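Local coordinates for phosphate transporter (Thermotoga maritima MSB8, PDB 6L85), which imports phosphate across the cell membrane, coupled to sodium, and is a bacterial relative of the human SLC20 solute carriers, at residues M1-I6 and L79-L84. Numbering follows the deposited sequence.
Sequences MTILII and LMYGAL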
ATOM      1  N   MET B   1      -5.213  25.387  24.564  1.00 70.36           N
ATOM      2  CA  MET B   1      -5.305  24.627  23.334  1.00 64.31           C
ATOM      3  C   MET B   1      -5.967  25.443  22.228  1.00 66.31           C
ATOM      4  O   MET B   1      -6.174  24.939  21.115  1.00 65.19           O
ATOM      5  CB  MET B   1      -6.065  23.317  23.555  1.00 68.55           C
ATOM      6  CG  MET B   1      -5.147  22.123  23.859  1.00 79.59           C
ATOM      7  SD  MET B   1      -5.882  20.512  23.482  1.00112.03           S
ATOM      8  CE  MET B   1      -4.635  19.403  24.150  1.00 88.24           C
ATOM      9  N   THR B   2      -6.289  26.708  22.516  1.00 59.13           N
ATOM     10  CA  THR B   2      -6.708  27.599  21.436  1.00 60.56           C
ATOM     11  C   THR B   2      -5.614  27.708  20.376  1.00 57.03           C
ATOM     12  O   THR B   2      -5.900  27.701  19.168  1.00 56.46           O
ATOM     13  CB  THR B   2      -7.073  28.984  21.984  1.00 60.94           C
ATOM     14  OG1 THR B   2      -8.208  28.877  22.851  1.00 66.18           O
ATOM     15  CG2 THR B   2      -7.449  29.926  20.846  1.00 57.50           C
ATOM     16  N   ILE B   3      -4.350  27.793  20.806  1.00 53.58           N
ATOM     17  CA  ILE B   3      -3.263  27.848  19.831  1.00 54.90           C
ATOM     18  C   ILE B   3      -3.210  26.563  19.010  1.00 48.11           C
ATOM     19  O   ILE B   3      -2.907  26.602  17.813  1.00 49.51           O
ATOM     20  CB  ILE B   3      -1.908  28.156  20.513  1.00 49.85           C
ATOM     21  CG1 ILE B   3      -0.846  28.442  19.452  1.00 55.69           C
ATOM     22  CG2 ILE B   3      -1.423  26.985  21.326  1.00 49.24           C
ATOM     23  CD1 ILE B   3      -0.885  29.842  18.925  1.00 57.81           C
ATOM     24  N   LEU B   4      -3.541  25.415  19.615  1.00 51.03           N
ATOM     25  CA  LEU B   4      -3.573  24.165  18.855  1.00 48.24           C
ATOM     26  C   LEU B   4      -4.680  24.182  17.808  1.00 51.95           C
ATOM     27  O   LEU B   4      -4.485  23.713  16.680  1.00 50.86           O
ATOM     28  CB  LEU B   4      -3.745  22.980  19.800  1.00 56.20           C
ATOM     29  CG  LEU B   4      -2.501  22.689  20.644  1.00 58.61           C
ATOM     30  CD1 LEU B   4      -2.579  21.333  21.351  1.00 53.78           C
ATOM     31  CD2 LEU B   4      -1.277  22.771  19.757  1.00 49.36           C
ATOM     32  N   ILE B   5      -5.837  24.747  18.153  1.00 51.94           N
ATOM     33  CA  ILE B   5      -6.946  24.830  17.212  1.00 51.26           C
ATOM     34  C   ILE B   5      -6.589  25.735  16.046  1.00 46.12           C
ATOM     35  O   ILE B   5      -6.873  25.417  14.879  1.00 46.60           O
ATOM     36  CB  ILE B   5      -8.211  25.324  17.936  1.00 51.65           C
ATOM     37  CG1 ILE B   5      -8.704  24.251  18.907  1.00 57.34           C
ATOM     38  CG2 ILE B   5      -9.289  25.726  16.927  1.00 48.19           C
ATOM     39  CD1 ILE B   5      -9.411  24.808  20.135  1.00 59.50           C
ATOM     40  N   ILE B   6      -5.984  26.889  16.343  1.00 46.32           N
ATOM     41  CA  ILE B   6      -5.585  27.812  15.285  1.00 47.68           C
ATOM     42  C   ILE B   6      -4.525  27.170  14.398  1.00 40.92           C
ATOM     43  O   ILE B   6      -4.556  27.316  13.174  1.00 43.33           O
ATOM     44  CB  ILE B   6      -5.108  29.146  15.892  1.00 51.05           C
ATOM     45  CG1 ILE B   6      -6.312  29.933  16.427  1.00 55.24           C
ATOM     46  CG2 ILE B   6      -4.357  29.989  14.877  1.00 45.07           C
ATOM     47  CD1 ILE B   6      -5.929  31.061  17.370  1.00 60.89           C
ATOM     48  N   LEU B  79       8.741  31.200  18.223  1.00 46.06           N
ATOM     49  CA  LEU B  79       8.756  30.187  17.180  1.00 46.16           C
ATOM     50  C   LEU B  79       7.345  29.749  16.841  1.00 46.27           C
ATOM     51  O   LEU B  79       7.002  29.561  15.670  1.00 43.72           O
ATOM     52  CB  LEU B  79       9.585  28.982  17.626  1.00 44.78           C
ATOM     53  CG  LEU B  79       9.463  27.809  16.654  1.00 44.54           C
ATOM     54  CD1 LEU B  79       9.989  28.227  15.287  1.00 49.25           C
ATOM     55  CD2 LEU B  79      10.197  26.598  17.155  1.00 41.23           C
ATOM     56  N   MET B  80       6.507  29.614  17.861  1.00 41.39           N
ATOM     57  CA  MET B  80       5.134  29.192  17.652  1.00 49.48           C
ATOM     58  C   MET B  80       4.354  30.245  16.853  1.00 48.42           C
ATOM     59  O   MET B  80       3.693  29.931  15.840  1.00 44.60           O
ATOM     60  CB  MET B  80       4.554  28.867  19.043  1.00 44.86           C
ATOM     61  CG  MET B  80       3.105  29.115  19.334  1.00 53.59           C
ATOM     62  SD  MET B  80       2.864  28.727  21.106  1.00 58.77           S
ATOM     63  CE  MET B  80       3.000  26.942  21.065  1.00 50.29           C
ATOM     64  N   TYR B  81       4.491  31.521  17.232  1.00 46.77           N
ATOM     65  CA  TYR B  81       3.810  32.563  16.455  1.00 46.93           C
ATOM     66  C   TYR B  81       4.427  32.744  15.058  1.00 46.36           C
ATOM     67  O   TYR B  81       3.717  33.062  14.101  1.00 45.75           O
ATOM     68  CB  TYR B  81       3.804  33.880  17.236  1.00 49.67           C
ATOM     69  CG  TYR B  81       2.916  33.832  18.468  1.00 52.09           C
ATOM     70  CD1 TYR B  81       1.615  33.364  18.382  1.00 56.80           C
ATOM     71  CD2 TYR B  81       3.390  34.227  19.714  1.00 52.78           C
ATOM     72  CE1 TYR B  81       0.801  33.295  19.497  1.00 58.43           C
ATOM     73  CE2 TYR B  81       2.582  34.166  20.838  1.00 55.12           C
ATOM     74  CZ  TYR B  81       1.287  33.696  20.719  1.00 61.38           C
ATOM     75  OH  TYR B  81       0.457  33.626  21.821  1.00 71.17           O
ATOM     76  N   GLY B  82       5.730  32.511  14.907  1.00 41.12           N
ATOM     77  CA  GLY B  82       6.338  32.597  13.594  1.00 44.08           C
ATOM     78  C   GLY B  82       5.860  31.503  12.656  1.00 44.85           C
ATOM     79  O   GLY B  82       5.622  31.752  11.468  1.00 39.45           O
ATOM     80  N   ALA B  83       5.743  30.271  13.169  1.00 40.87           N
ATOM     81  CA  ALA B  83       5.220  29.175  12.361  1.00 42.70           C
ATOM     82  C   ALA B  83       3.829  29.516  11.857  1.00 39.86           C
ATOM     83  O   ALA B  83       3.535  29.381  10.660  1.00 41.86           O
ATOM     84  CB  ALA B  83       5.210  27.877  13.176  1.00 39.34           C
ATOM     85  N   LEU B  84       2.973  30.015  12.751  1.00 41.49           N
ATOM     86  CA  LEU B  84       1.647  30.431  12.310  1.00 40.57           C
ATOM     87  C   LEU B  84       1.720  31.528  11.250  1.00 44.13           C
ATOM     88  O   LEU B  84       0.982  31.484  10.250  1.00 43.02           O
ATOM     89  CB  LEU B  84       0.816  30.893  13.499  1.00 41.71           C
ATOM     90  CG  LEU B  84       0.561  29.845  14.574  1.00 43.09           C
ATOM     91  CD1 LEU B  84      -0.377  30.440  15.600  1.00 46.20           C
ATOM     92  CD2 LEU B  84      -0.023  28.556  13.995  1.00 42.17           C
TER
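Ile3 carries this helix-helix packing contact, in which the first turn of helix 2-32 lies near-parallel to helix 76-99 in this all-helical member of the phosphate transporter family. The Ile3 side chain reaches into a group formed by Met80, Tyr81 and Leu84. Its CD1 comes tightly up to Leu84 CD1, 3.4 Å away, the two side chains crossing obliquely. The same Ile3 CD1 lies 3.9 Å from CE1 of the Tyr81 ring, which it approaches at a slant. One carbon back, Ile3 CG1 meets Met80 CG at 4.0 Å, tip to tip. A turn later, Ile6 CG2 adds a looser touch at 4.1 Å on Leu84 CD1, across the leucine at about a right angle, so one methyl of Leu84 serves both isoleucines.

The axes of the two short segments stay 11.6 Å apart and cross at 25°, so side chains bridge the gap. Met80 and Leu84, both buried, project toward the first helix, while the Tyr81 bond to CB leaves to one side and the ring then carries CE1 back to Ile3 CD1. Ile6 lies on the surface. Val269 of helix 260-275 touches both Ile3 and Leu84, and Tyr81 also rests on Tyr393 and Leu400 of helix 368-400. Leu84 also touches Ala7 and Leu10, further along helix 2-32. This is structural packing, centred about 25 Å from the chain's centre.

The first torsion of Ile3 sets CG1 anti to the backbone N (chi1 -170°), facing Met80, and a bend at chi2 (81°) swings CD1 to Leu84 and Tyr81.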